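Local coordinates for putative exonuclease (PDB 3L0A), which is of unknown biological role but belongs to a PDDEXK-like family, binds a zinc ion and is probably a hydrolase, perhaps an exonuclease, at residues 26-31 against 226-231; 59-64 against 92-97; 71-74 against 79-82; 154-157 against 161-164; 163-168 against 191-196. All coordinates share one frame; numbering follows the deposited sequence. Where two conformers were deposited one is given.

Contact 1. Residues 26-31 against 226-231; sequences DFAGTY and PRILRV
Phe-27, in the last turn of helix 21-28, faces Ile-228 on helix 211-232 with their CA atoms 6.7 Å apart, and just beyond, Gly-29 takes a positive phi and leads the chain out of its helix. Pro-226 marks a kink in the longer helix, which resumes its regular bonding with Arg-230 N to Pro-226 O. The contact is wholly apolar. Ile-228 meets Phe-27 with both branches: CG1 lies 3.8 Å from Phe-27 CB, at the root of the side chain, while CG2 sits over one face of the ring, 4.1 Å from Phe-27 CD2. The two branches can share the work because CG1 is anti to the carbonyl carbon of Ile-228 (chi1 -67°) and CG2 anti to its N. One helical turn further on, Val-231 comes up to the other end of the ring, where its CG1 is 4.1 Å from Phe-27 CE1. Ala-28 adds a looser touch, its CB 4.4 Å from Ile-228 CD1. Phe-27, Ile-228 and Val-231 are buried, and their contacts with one another are van der Waals only. Cys-36, a zinc ligand, directly precedes helix 37-45, and the zinc ion is about 10 Å from the Phe-27 side chain. Helix 37-45 packs on the same ring through Met-41 and Leu-44, and a salt bridge from Arg-227 to Glu-37 ties that helix to 211-232.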
# COMPACT_ATOMS: atom_id res chain seq x y z
N ASP A 26 -26.46 1.70 -4.10
CA ASP A 26 -26.28 0.34 -4.65
C ASP A 26 -26.47 0.40 -6.17
O ASP A 26 -25.60 -0.04 -6.95
CB ASP A 26 -27.28 -0.68 -4.05
CG ASP A 26 -27.03 -0.99 -2.56
OD1 ASP A 26 -25.86 -0.86 -2.06
OD2 ASP A 26 -28.04 -1.39 -1.88
N PHE A 27 -27.57 1.01 -6.59
CA PHE A 27 -27.83 1.18 -8.00
C PHE A 27 -26.94 2.23 -8.64
O PHE A 27 -26.32 1.93 -9.67
CB PHE A 27 -29.30 1.48 -8.25
CG PHE A 27 -30.19 0.32 -7.98
CD1 PHE A 27 -30.38 -0.66 -8.96
CD2 PHE A 27 -30.83 0.17 -6.77
CE1 PHE A 27 -31.22 -1.76 -8.72
CE2 PHE A 27 -31.67 -0.90 -6.52
CZ PHE A 27 -31.87 -1.87 -7.50
N ALA A 28 -26.83 3.42 -8.05
CA ALA A 28 -26.24 4.57 -8.77
C ALA A 28 -24.75 4.80 -8.55
O ALA A 28 -24.10 5.44 -9.38
CB ALA A 28 -26.98 5.82 -8.48
N GLY A 29 -24.22 4.30 -7.43
CA GLY A 29 -22.78 4.35 -7.17
C GLY A 29 -22.30 5.73 -6.72
O GLY A 29 -23.06 6.70 -6.65
N THR A 30 -21.01 5.82 -6.43
CA THR A 30 -20.40 7.07 -6.07
C THR A 30 -19.09 7.12 -6.83
O THR A 30 -18.73 6.14 -7.48
CB THR A 30 -20.17 7.15 -4.55
OG1 THR A 30 -19.20 6.18 -4.17
CG2 THR A 30 -21.46 6.88 -3.77
N TYR A 31 -18.37 8.24 -6.76
CA TYR A 31 -17.04 8.30 -7.31
C TYR A 31 -16.15 7.20 -6.77
O TYR A 31 -15.30 6.74 -7.47
CB TYR A 31 -16.39 9.66 -7.06
CG TYR A 31 -16.89 10.72 -7.97
CD1 TYR A 31 -16.60 10.68 -9.32
CD2 TYR A 31 -17.67 11.76 -7.50
CE1 TYR A 31 -17.06 11.64 -10.17
CE2 TYR A 31 -18.14 12.74 -8.34
CZ TYR A 31 -17.83 12.67 -9.68
OH TYR A 31 -18.30 13.63 -10.53
N PRO A 226 -35.47 7.47 -12.51
CA PRO A 226 -36.35 6.71 -13.43
C PRO A 226 -35.73 5.35 -13.84
O PRO A 226 -36.40 4.32 -13.75
CB PRO A 226 -36.53 7.66 -14.63
CG PRO A 226 -36.25 9.05 -14.10
CD PRO A 226 -35.26 8.86 -12.96
N ARG A 227 -34.47 5.35 -14.24
CA ARG A 227 -33.80 4.10 -14.58
C ARG A 227 -33.80 3.10 -13.41
O ARG A 227 -34.07 1.91 -13.62
CB ARG A 227 -32.36 4.35 -15.02
CG ARG A 227 -31.51 3.08 -15.15
CD ARG A 227 -32.10 2.03 -16.16
NE ARG A 227 -31.22 0.85 -16.27
CZ ARG A 227 -31.31 -0.12 -17.18
NH1 ARG A 227 -32.27 -0.12 -18.11
NH2 ARG A 227 -30.43 -1.12 -17.17
N ILE A 228 -33.47 3.59 -12.21
CA ILE A 228 -33.56 2.80 -10.97
C ILE A 228 -34.98 2.22 -10.84
O ILE A 228 -35.15 1.01 -10.75
CB ILE A 228 -33.17 3.64 -9.67
CG1 ILE A 228 -31.69 4.03 -9.68
CG2 ILE A 228 -33.52 2.89 -8.35
CD1 ILE A 228 -31.36 5.28 -8.84
N LEU A 229 -36.00 3.06 -10.85
CA LEU A 229 -37.37 2.55 -10.68
C LEU A 229 -37.74 1.46 -11.68
O LEU A 229 -38.41 0.48 -11.33
CB LEU A 229 -38.39 3.70 -10.71
CG LEU A 229 -38.43 4.47 -9.40
CD1 LEU A 229 -39.09 5.85 -9.58
CD2 LEU A 229 -39.14 3.61 -8.34
N ARG A 230 -37.28 1.59 -12.92
CA ARG A 230 -37.54 0.58 -13.96
C ARG A 230 -36.93 -0.75 -13.52
O ARG A 230 -37.59 -1.79 -13.54
CB ARG A 230 -36.95 1.02 -15.32
CG ARG A 230 -37.92 1.85 -16.21
CD ARG A 230 -37.19 2.79 -17.21
NE ARG A 230 -36.36 2.10 -18.21
CZ ARG A 230 -35.24 2.60 -18.71
NH1 ARG A 230 -34.79 3.79 -18.31
NH2 ARG A 230 -34.54 1.92 -19.61
N VAL A 231 -35.67 -0.72 -13.09
CA VAL A 231 -34.98 -1.96 -12.70
C VAL A 231 -35.61 -2.67 -11.45
O VAL A 231 -35.86 -3.88 -11.48
CB VAL A 231 -33.47 -1.74 -12.49
CG1 VAL A 231 -32.79 -3.08 -12.29
CG2 VAL A 231 -32.84 -1.02 -13.67

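Contact 2. Residues 59-64 against 92-97; sequences GSYVDS and KQAEEI
Apolar packing centres on Ala-94, whose CB fits between Tyr-61 and Val-62: it is 4.0 Å from Tyr-61 CD1 and 4.2 Å from Val-62 CG2. This methyl lies at the crossing of helices 54-67 and 89-102, where the axes of 59-64 and 92-97 approach to 9.9 Å at a crossing angle of -48° and Val-62 and Ala-94 are nearest in the backbone. The polar part of the contact is a single hydrogen bond given by Tyr-61 OH to Glu-95 OE2. Its modelled length of 2.4 Å is very short, so the exact geometry is doubtful. The tyrosine reaches its partner because CG is anti to the backbone N (chi1 -175°), which swings the ring out toward the other helix; Glu-95 extends its chain beyond CG and brings OE2 in at the edge of the ring, in its plane, with the carboxylate turned 45° from it. On the way its CG brushes Tyr-61 CE1 at 3.8 Å. A phenylalanine here would probably keep the packing on Ala-94 but leave the Glu-95 carboxylate without its hydroxyl mate. Around the pair, Leu-87 touches both Tyr-61 and Glu-95, and Leu-70 and Lys-74 of helix 70-76 also pack on the tyrosine. Val-62 and Ile-97 rest on Leu-144 and Val-146 of strand 140-147, so both helices pack against the central sheet.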
# COMPACT_ATOMS: atom_id res chain seq x y z
N GLY A 59 -17.75 1.89 12.85
CA GLY A 59 -18.76 2.92 12.79
C GLY A 59 -20.06 2.62 13.49
O GLY A 59 -20.60 3.52 14.14
N SER A 60 -20.60 1.40 13.37
CA SER A 60 -21.84 1.06 14.12
C SER A 60 -21.62 0.96 15.67
O SER A 60 -22.55 1.20 16.49
CB SER A 60 -22.52 -0.24 13.64
OG SER A 60 -23.22 -0.11 12.41
N TYR A 61 -20.39 0.63 16.06
CA TYR A 61 -20.05 0.48 17.47
C TYR A 61 -20.20 1.84 18.12
O TYR A 61 -20.79 1.96 19.19
CB TYR A 61 -18.60 -0.01 17.62
CG TYR A 61 -18.14 -0.32 19.04
CD1 TYR A 61 -17.59 0.67 19.86
CD2 TYR A 61 -18.22 -1.59 19.55
CE1 TYR A 61 -17.12 0.37 21.14
CE2 TYR A 61 -17.74 -1.91 20.82
CZ TYR A 61 -17.20 -0.92 21.62
OH TYR A 61 -16.78 -1.23 22.90
N VAL A 62 -19.69 2.84 17.42
CA VAL A 62 -19.74 4.20 17.86
C VAL A 62 -21.16 4.74 17.84
O VAL A 62 -21.57 5.40 18.81
CB VAL A 62 -18.81 5.10 17.04
CG1 VAL A 62 -19.02 6.50 17.44
CG2 VAL A 62 -17.31 4.67 17.21
N ASP A 63 -21.93 4.45 16.78
CA ASP A 63 -23.38 4.84 16.78
C ASP A 63 -24.06 4.28 18.01
O ASP A 63 -24.81 4.95 18.74
CB ASP A 63 -24.14 4.24 15.60
CG ASP A 63 -23.98 5.02 14.34
OD1 ASP A 63 -23.69 6.23 14.42
OD2 ASP A 63 -24.17 4.42 13.27
N SER A 64 -23.82 3.00 18.22
CA SER A 64 -24.43 2.32 19.32
C SER A 64 -24.05 2.91 20.68
O SER A 64 -24.89 2.95 21.59
CB SER A 64 -24.14 0.85 19.29
OG SER A 64 -25.10 0.25 20.14
N LYS A 92 -10.89 -1.37 20.33
CA LYS A 92 -10.19 -0.65 21.37
C LYS A 92 -9.84 0.76 20.86
O LYS A 92 -9.90 1.73 21.63
CB LYS A 92 -8.95 -1.41 21.86
CG LYS A 92 -9.23 -2.71 22.69
CD LYS A 92 -7.93 -3.56 22.83
CE LYS A 92 -7.92 -4.65 23.94
NZ LYS A 92 -7.31 -4.16 25.26
N GLN A 93 -9.48 0.91 19.58
CA GLN A 93 -9.34 2.25 19.01
C GLN A 93 -10.67 3.02 18.90
O GLN A 93 -10.71 4.21 19.20
CB GLN A 93 -8.72 2.18 17.63
CG GLN A 93 -8.53 3.58 16.98
CD GLN A 93 -7.94 3.44 15.58
OE1 GLN A 93 -8.52 2.82 14.68
NE2 GLN A 93 -6.77 4.00 15.41
N ALA A 94 -11.75 2.36 18.45
CA ALA A 94 -13.08 3.01 18.51
C ALA A 94 -13.32 3.68 19.86
O ALA A 94 -13.79 4.81 19.91
CB ALA A 94 -14.18 2.01 18.25
N GLU A 95 -13.04 3.02 20.98
CA GLU A 95 -13.26 3.69 22.28
C GLU A 95 -12.33 4.87 22.44
O GLU A 95 -12.69 5.87 23.07
CB GLU A 95 -13.18 2.71 23.48
CG GLU A 95 -14.13 1.50 23.25
CD GLU A 95 -14.54 0.75 24.54
OE1 GLU A 95 -13.80 0.75 25.54
OE2 GLU A 95 -15.62 0.13 24.54
N GLU A 96 -11.13 4.78 21.87
CA GLU A 96 -10.19 5.91 21.91
C GLU A 96 -10.77 7.12 21.19
O GLU A 96 -10.67 8.26 21.66
CB GLU A 96 -8.82 5.56 21.32
CG GLU A 96 -7.80 5.01 22.37
CD GLU A 96 -6.46 4.51 21.75
OE1 GLU A 96 -6.32 4.47 20.49
OE2 GLU A 96 -5.57 4.13 22.55
N ILE A 97 -11.35 6.84 20.04
CA ILE A 97 -11.97 7.89 19.25
C ILE A 97 -13.14 8.48 20.04
O ILE A 97 -13.27 9.69 20.12
CB ILE A 97 -12.47 7.39 17.91
CG1 ILE A 97 -11.31 6.89 17.04
CG2 ILE A 97 -13.20 8.48 17.22
CD1 ILE A 97 -11.75 6.06 15.88

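Contact 3. Residues 71-74 against 79-82; sequences DQFK and EIFT
Phe-73 is the first residue of 71-74 to touch 79-82, and it does so with the far side of its ring, CE2 lying 4.2 Å from Ile-80 CD1. The ring leaves the helix with CG anti to the backbone N (chi1 -176°), and it also packs on Leu-57, Ser-60 and Ser-64 of helix 54-67. Lys-74 follows and carries the larger share. Its extended chain runs across the Ile-80 and Phe-81 side chains at about a right angle to each, and the methylenes rather than the ammonium group do the touching. CG is 4.1 Å from Ile-80 CD1 and 4.0 Å from Phe-81 CZ; further out, CD and CE pass the same Phe-81 CZ at 4.1 and 4.2 Å. Ile-80 can offer CD1 to both helix residues because its CG1 stands between the backbone N and the carbonyl carbon (chi1 74°), a crowded position. The same CG1 also lies 3.6 Å above one face of the Phe-81 ring, offset toward its rim, which braces the ring from within its own segment. Cutting Lys-74 back to an alanine is likely to leave the end of the Phe-81 ring without its aliphatic cover and open a gap beside Ile-80. Leu-87 packs on both Ile-80 and Phe-81. The whole is a local reversal, in which a short helix is followed by a turn and a 3-10 segment that folds back to lay a small apolar cluster along the helix flank, far from the zinc site.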
# COMPACT_ATOMS: atom_id res chain seq x y z
N ASP A 71 -24.72 -2.54 24.64
CA ASP A 71 -24.76 -3.90 25.21
C ASP A 71 -25.31 -4.86 24.17
O ASP A 71 -24.79 -5.97 24.00
CB ASP A 71 -25.63 -3.99 26.47
CG ASP A 71 -25.47 -5.32 27.21
OD1 ASP A 71 -24.40 -5.56 27.79
OD2 ASP A 71 -26.41 -6.15 27.19
N GLN A 72 -26.38 -4.43 23.51
CA GLN A 72 -27.06 -5.26 22.54
C GLN A 72 -26.28 -5.32 21.26
O GLN A 72 -26.28 -6.35 20.62
CB GLN A 72 -28.49 -4.79 22.26
CG GLN A 72 -29.35 -5.85 21.51
CD GLN A 72 -29.46 -7.21 22.25
OE1 GLN A 72 -29.84 -7.28 23.44
NE2 GLN A 72 -29.11 -8.31 21.54
N PHE A 73 -25.60 -4.24 20.89
CA PHE A 73 -24.72 -4.34 19.72
C PHE A 73 -23.66 -5.44 19.89
O PHE A 73 -23.37 -6.25 18.96
CB PHE A 73 -24.01 -3.03 19.46
CG PHE A 73 -23.18 -3.05 18.22
CD1 PHE A 73 -23.77 -2.88 16.99
CD2 PHE A 73 -21.83 -3.25 18.28
CE1 PHE A 73 -23.02 -2.92 15.84
CE2 PHE A 73 -21.06 -3.27 17.13
CZ PHE A 73 -21.66 -3.10 15.90
N LYS A 74 -23.06 -5.47 21.07
CA LYS A 74 -22.01 -6.42 21.34
C LYS A 74 -22.55 -7.85 21.31
O LYS A 74 -21.91 -8.75 20.80
CB LYS A 74 -21.40 -6.11 22.69
CG LYS A 74 -20.44 -4.94 22.62
CD LYS A 74 -20.01 -4.54 23.99
CE LYS A 74 -18.69 -3.79 23.98
NZ LYS A 74 -18.42 -3.17 25.32
N GLU A 79 -18.25 -11.21 16.71
CA GLU A 79 -17.02 -11.27 15.91
C GLU A 79 -16.10 -10.05 16.12
O GLU A 79 -14.98 -10.04 15.63
CB GLU A 79 -17.31 -11.55 14.40
CG GLU A 79 -18.26 -10.55 13.61
CD GLU A 79 -19.79 -10.63 14.01
OE1 GLU A 79 -20.28 -11.71 14.47
OE2 GLU A 79 -20.50 -9.58 13.83
N ILE A 80 -16.55 -9.07 16.91
CA ILE A 80 -15.71 -7.94 17.29
C ILE A 80 -14.75 -8.28 18.44
O ILE A 80 -13.88 -7.44 18.78
CB ILE A 80 -16.54 -6.65 17.62
CG1 ILE A 80 -17.25 -6.75 18.97
CG2 ILE A 80 -17.55 -6.37 16.52
CD1 ILE A 80 -18.27 -5.64 19.20
N PHE A 81 -14.89 -9.46 19.06
CA PHE A 81 -14.00 -9.90 20.15
C PHE A 81 -13.11 -11.05 19.71
O PHE A 81 -13.53 -11.89 18.93
CB PHE A 81 -14.78 -10.46 21.35
CG PHE A 81 -15.72 -9.50 21.95
CD1 PHE A 81 -15.30 -8.60 22.91
CD2 PHE A 81 -17.05 -9.49 21.55
CE1 PHE A 81 -16.19 -7.69 23.45
CE2 PHE A 81 -17.95 -8.61 22.09
CZ PHE A 81 -17.52 -7.69 23.04
N THR A 82 -11.91 -11.09 20.29
CA THR A 82 -10.99 -12.19 20.09
C THR A 82 -11.58 -13.40 20.78
O THR A 82 -12.50 -13.29 21.60
CB THR A 82 -9.57 -11.91 20.67
OG1 THR A 82 -9.61 -11.94 22.09
CG2 THR A 82 -9.03 -10.57 20.18

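Contact 4. Residues 154-157 against 161-164; sequences KWVK and YLDF
Lys-154 and Leu-162 form the hydrogen-bonded pair of a short antiparallel hairpin, and each satisfies both backbone polar groups of the other. Lys-154 N gives to Leu-162 O at 3.0 Å in a nearly straight bond (168°). The return bond, Leu-162 N to Lys-154 O, is shorter at 2.8 Å but more bent (150°). Lys-154 O also receives a CA-H contact from Tyr-161, whose CA is 3.6 Å away. Trp-155 and Tyr-161 make the neighbouring non-hydrogen-bonded pair and meet through their rings instead: the CE3 edge of the indole points at the centre of one tyrosine face, 4.0 Å from CZ, in an edge-to-face stack with planes at 79°. On the sheet face of Lys-154 and Leu-162, Val-156 CG2 touches Leu-162 CD2 at 4.0 Å, and Tyr-31 packs on both of these aliphatic side chains. The backbone groups of Lys-154 and Leu-162 are thus paired with each other, while the side chains divide the hairpin into an aromatic stack of two exposed residues on one face, and on the other the buried Val-156 and Leu-162.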
# COMPACT_ATOMS: atom_id res chain seq x y z
N LYS A 154 -8.88 12.82 -3.21
CA LYS A 154 -8.74 11.69 -4.15
C LYS A 154 -8.97 12.13 -5.61
O LYS A 154 -9.88 12.91 -5.91
CB LYS A 154 -9.66 10.51 -3.78
CG LYS A 154 -9.37 9.92 -2.39
CD LYS A 154 -9.59 8.39 -2.31
CE LYS A 154 -9.63 7.81 -0.85
NZ LYS A 154 -8.41 8.07 0.01
N TRP A 155 -8.12 11.61 -6.49
CA TRP A 155 -8.15 11.94 -7.91
C TRP A 155 -9.33 11.28 -8.59
O TRP A 155 -9.54 10.08 -8.43
CB TRP A 155 -6.85 11.45 -8.58
CG TRP A 155 -6.78 11.80 -10.01
CD1 TRP A 155 -7.04 10.97 -11.07
CD2 TRP A 155 -6.46 13.07 -10.57
NE1 TRP A 155 -6.89 11.65 -12.25
CE2 TRP A 155 -6.54 12.95 -11.97
CE3 TRP A 155 -6.12 14.31 -10.02
CZ2 TRP A 155 -6.28 14.01 -12.83
CZ3 TRP A 155 -5.86 15.37 -10.87
CH2 TRP A 155 -5.95 15.22 -12.26
N VAL A 156 -10.10 12.05 -9.33
CA VAL A 156 -11.19 11.50 -10.14
C VAL A 156 -10.92 11.88 -11.59
O VAL A 156 -10.60 13.05 -11.89
CB VAL A 156 -12.59 11.99 -9.68
CG1 VAL A 156 -13.63 11.77 -10.75
CG2 VAL A 156 -13.00 11.31 -8.39
N LYS A 157 -11.04 10.87 -12.47
CA LYS A 157 -10.72 11.02 -13.88
C LYS A 157 -11.58 12.07 -14.57
O LYS A 157 -12.82 12.03 -14.48
CB LYS A 157 -10.83 9.67 -14.62
CG LYS A 157 -10.29 9.71 -16.04
CD LYS A 157 -10.41 8.34 -16.76
CE LYS A 157 -10.83 8.52 -18.24
NZ LYS A 157 -11.05 7.21 -18.96
N TYR A 161 -8.80 16.47 -8.26
CA TYR A 161 -8.85 16.20 -6.83
C TYR A 161 -10.20 16.54 -6.21
O TYR A 161 -10.73 17.64 -6.37
CB TYR A 161 -7.74 16.95 -6.10
CG TYR A 161 -6.40 16.33 -6.32
CD1 TYR A 161 -6.15 15.03 -5.90
CD2 TYR A 161 -5.39 17.04 -6.96
CE1 TYR A 161 -4.92 14.43 -6.10
CE2 TYR A 161 -4.14 16.46 -7.17
CZ TYR A 161 -3.91 15.14 -6.74
OH TYR A 161 -2.67 14.54 -6.94
N LEU A 162 -10.75 15.57 -5.49
CA LEU A 162 -12.05 15.73 -4.89
C LEU A 162 -11.98 15.48 -3.37
O LEU A 162 -11.30 14.58 -2.88
CB LEU A 162 -13.04 14.79 -5.59
CG LEU A 162 -14.47 15.28 -5.81
CD1 LEU A 162 -14.53 16.76 -6.31
CD2 LEU A 162 -15.17 14.33 -6.79
N ASP A 163 -12.66 16.33 -2.61
CA ASP A 163 -12.80 16.17 -1.15
C ASP A 163 -13.61 14.92 -0.87
O ASP A 163 -14.34 14.46 -1.73
CB ASP A 163 -13.59 17.35 -0.59
CG ASP A 163 -14.95 17.44 -1.24
OD1 ASP A 163 -15.01 17.94 -2.38
OD2 ASP A 163 -15.90 16.95 -0.64
N PHE A 164 -13.57 14.45 0.38
CA PHE A 164 -14.25 13.19 0.74
C PHE A 164 -15.77 13.22 0.64
O PHE A 164 -16.40 12.20 0.32
CB PHE A 164 -13.79 12.67 2.11
CG PHE A 164 -14.54 13.24 3.30
CD1 PHE A 164 -15.69 12.62 3.77
CD2 PHE A 164 -14.09 14.38 3.95
CE1 PHE A 164 -16.37 13.15 4.87
CE2 PHE A 164 -14.79 14.89 5.05
CZ PHE A 164 -15.91 14.27 5.51

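Contact 5. Residues 163-168 against 191-196; sequences DFVRYW and FFIAGA
The first torsions of Val-165 and Ile-193 bring the two together: Val-165 has CG1 anti to its N (chi1 -177°), which turns CG2 to the strand, and Ile-193 has CG1 anti to its carbonyl carbon (chi1 -70°), so that, with the chain extended at chi2 (162°), CD1 reaches the helix while CG2 is left for Phe-164. The contact lays the one-turn helix 164-167 on strand 191-197 of the mixed central sheet, an alpha-on-beta layer consistent with the PDDEXK-like fold. Val-165 CG2 and Ile-193 CD1 lie 4.2 Å apart, the two side chains sliding past each other in opposite directions. Phe-164 meets the same isoleucine with its far end: CZ is 4.2 Å from Ile-193 CG2, which approaches at the ring edge, near its plane. One face of that ring is occupied from within the helix, where Val-165 CG2 sits 3.9 Å above its centre, so a single methyl serves both the ring and the strand. All three residues are buried. Tyr-170 of helix 170-185 packs on each of them, Ile-207 and Val-209 of the adjoining strand 204-209 touch Phe-164 and Val-165, and in the second subunit Leu-262 and Ile-259 pack on these same two residues. The helix starts at Asp-163, its N-cap, whose OD2 accepts from Arg-166 N at 2.9 Å, met from above the carboxylate plane. The other oxygen anchors the arginine side chain in a salt bridge: Asp-163 OD1 takes Arg-166 NE on its syn lone pair at 2.7 Å and also accepts Arg-166 NH2 at 3.0 Å, lying close to the guanidinium plane for both.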
# COMPACT_ATOMS: atom_id res chain seq x y z
N ASP A 163 -12.66 16.33 -2.61
CA ASP A 163 -12.80 16.17 -1.15
C ASP A 163 -13.61 14.92 -0.87
O ASP A 163 -14.34 14.46 -1.73
CB ASP A 163 -13.59 17.35 -0.59
CG ASP A 163 -14.95 17.44 -1.24
OD1 ASP A 163 -15.01 17.94 -2.38
OD2 ASP A 163 -15.90 16.95 -0.64
N PHE A 164 -13.57 14.45 0.38
CA PHE A 164 -14.25 13.19 0.74
C PHE A 164 -15.77 13.22 0.64
O PHE A 164 -16.40 12.20 0.32
CB PHE A 164 -13.79 12.67 2.11
CG PHE A 164 -14.54 13.24 3.30
CD1 PHE A 164 -15.69 12.62 3.77
CD2 PHE A 164 -14.09 14.38 3.95
CE1 PHE A 164 -16.37 13.15 4.87
CE2 PHE A 164 -14.79 14.89 5.05
CZ PHE A 164 -15.91 14.27 5.51
N VAL A 165 -16.36 14.39 0.91
CA VAL A 165 -17.84 14.54 0.87
C VAL A 165 -18.38 14.30 -0.51
O VAL A 165 -19.30 13.50 -0.71
CB VAL A 165 -18.29 15.94 1.28
CG1 VAL A 165 -19.83 16.03 1.30
CG2 VAL A 165 -17.71 16.30 2.63
N ARG A 166 -17.84 15.01 -1.48
CA ARG A 166 -18.29 14.79 -2.85
C ARG A 166 -17.83 13.43 -3.37
O ARG A 166 -18.57 12.77 -4.12
CB ARG A 166 -17.81 15.91 -3.76
CG ARG A 166 -18.62 17.18 -3.59
CD ARG A 166 -18.16 18.23 -4.56
NE ARG A 166 -16.90 18.79 -4.15
CZ ARG A 166 -16.34 19.85 -4.71
NH1 ARG A 166 -16.92 20.48 -5.72
NH2 ARG A 166 -15.18 20.29 -4.24
N TYR A 167 -16.63 13.00 -2.99
CA TYR A 167 -16.11 11.71 -3.53
C TYR A 167 -16.95 10.51 -3.12
O TYR A 167 -17.17 9.60 -3.92
CB TYR A 167 -14.62 11.49 -3.15
CG TYR A 167 -13.93 10.22 -3.73
CD1 TYR A 167 -13.99 9.02 -3.05
CD2 TYR A 167 -13.19 10.25 -4.90
CE1 TYR A 167 -13.38 7.92 -3.50
CE2 TYR A 167 -12.51 9.11 -5.37
CZ TYR A 167 -12.63 7.94 -4.66
OH TYR A 167 -12.06 6.74 -5.07
N TRP A 168 -17.41 10.48 -1.87
CA TRP A 168 -18.16 9.33 -1.37
C TRP A 168 -19.67 9.56 -1.39
O TRP A 168 -20.44 8.75 -0.86
CB TRP A 168 -17.71 8.97 0.05
CG TRP A 168 -16.35 8.33 0.11
CD1 TRP A 168 -15.21 8.88 0.62
CD2 TRP A 168 -16.01 7.01 -0.33
NE1 TRP A 168 -14.18 8.00 0.52
CE2 TRP A 168 -14.64 6.85 -0.08
CE3 TRP A 168 -16.74 5.97 -0.92
CZ2 TRP A 168 -13.95 5.65 -0.39
CZ3 TRP A 168 -16.05 4.76 -1.26
CH2 TRP A 168 -14.67 4.63 -0.98
N PHE A 191 -26.91 20.73 7.01
CA PHE A 191 -26.38 19.39 7.17
C PHE A 191 -24.90 19.50 7.50
O PHE A 191 -24.14 20.17 6.80
CB PHE A 191 -26.61 18.59 5.90
CG PHE A 191 -26.16 17.17 5.99
CD1 PHE A 191 -26.92 16.23 6.67
CD2 PHE A 191 -24.98 16.75 5.39
CE1 PHE A 191 -26.49 14.92 6.80
CE2 PHE A 191 -24.56 15.46 5.49
CZ PHE A 191 -25.33 14.53 6.19
N PHE A 192 -24.53 18.83 8.60
CA PHE A 192 -23.17 18.74 9.11
C PHE A 192 -22.76 17.27 9.26
O PHE A 192 -23.53 16.44 9.74
CB PHE A 192 -23.10 19.36 10.49
CG PHE A 192 -23.50 20.81 10.54
CD1 PHE A 192 -24.82 21.17 10.77
CD2 PHE A 192 -22.53 21.81 10.39
CE1 PHE A 192 -25.19 22.53 10.82
CE2 PHE A 192 -22.89 23.17 10.48
CZ PHE A 192 -24.23 23.52 10.69
N ILE A 193 -21.53 16.98 8.84
CA ILE A 193 -20.86 15.73 9.13
C ILE A 193 -19.95 15.94 10.32
O ILE A 193 -19.15 16.89 10.36
CB ILE A 193 -20.04 15.25 7.92
CG1 ILE A 193 -21.01 14.78 6.82
CG2 ILE A 193 -19.09 14.12 8.32
CD1 ILE A 193 -20.40 14.69 5.42
N ALA A 194 -20.12 15.11 11.34
CA ALA A 194 -19.28 15.19 12.52
C ALA A 194 -18.23 14.10 12.31
O ALA A 194 -18.49 12.93 12.60
CB ALA A 194 -20.11 14.96 13.80
N GLY A 195 -17.08 14.47 11.76
CA GLY A 195 -16.07 13.50 11.41
C GLY A 195 -14.99 13.27 12.45
O GLY A 195 -14.48 14.24 13.08
N ALA A 196 -14.61 12.00 12.62
CA ALA A 196 -13.44 11.62 13.42
C ALA A 196 -12.67 10.60 12.64
O ALA A 196 -13.26 9.84 11.90
CB ALA A 196 -13.86 11.07 14.77

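In the fold
From the N terminus, residues 26-31 open contact 1, which closes only at 226-231, and the other four contacts are nested inside this long loop. Contact 2 closes a smaller loop between helices 54-67 and 89-102, with the tight reversal of contact 3 inside it; the two touch where Tyr-61 and Ser-60 meet Lys-74 and Phe-73. Contact 4 then folds a hairpin whose end, Asp-163 and Phe-164, begins contact 5, and contact 5 carries the chain to strand 191-197. Tyr-31 packs on contacts 4 and 5, linking them to contact 1, while Ile-97 against Ala-196 joins contact 2 to the central sheet. Contacts 1 and 2 lie on opposite sides of the chain's centre.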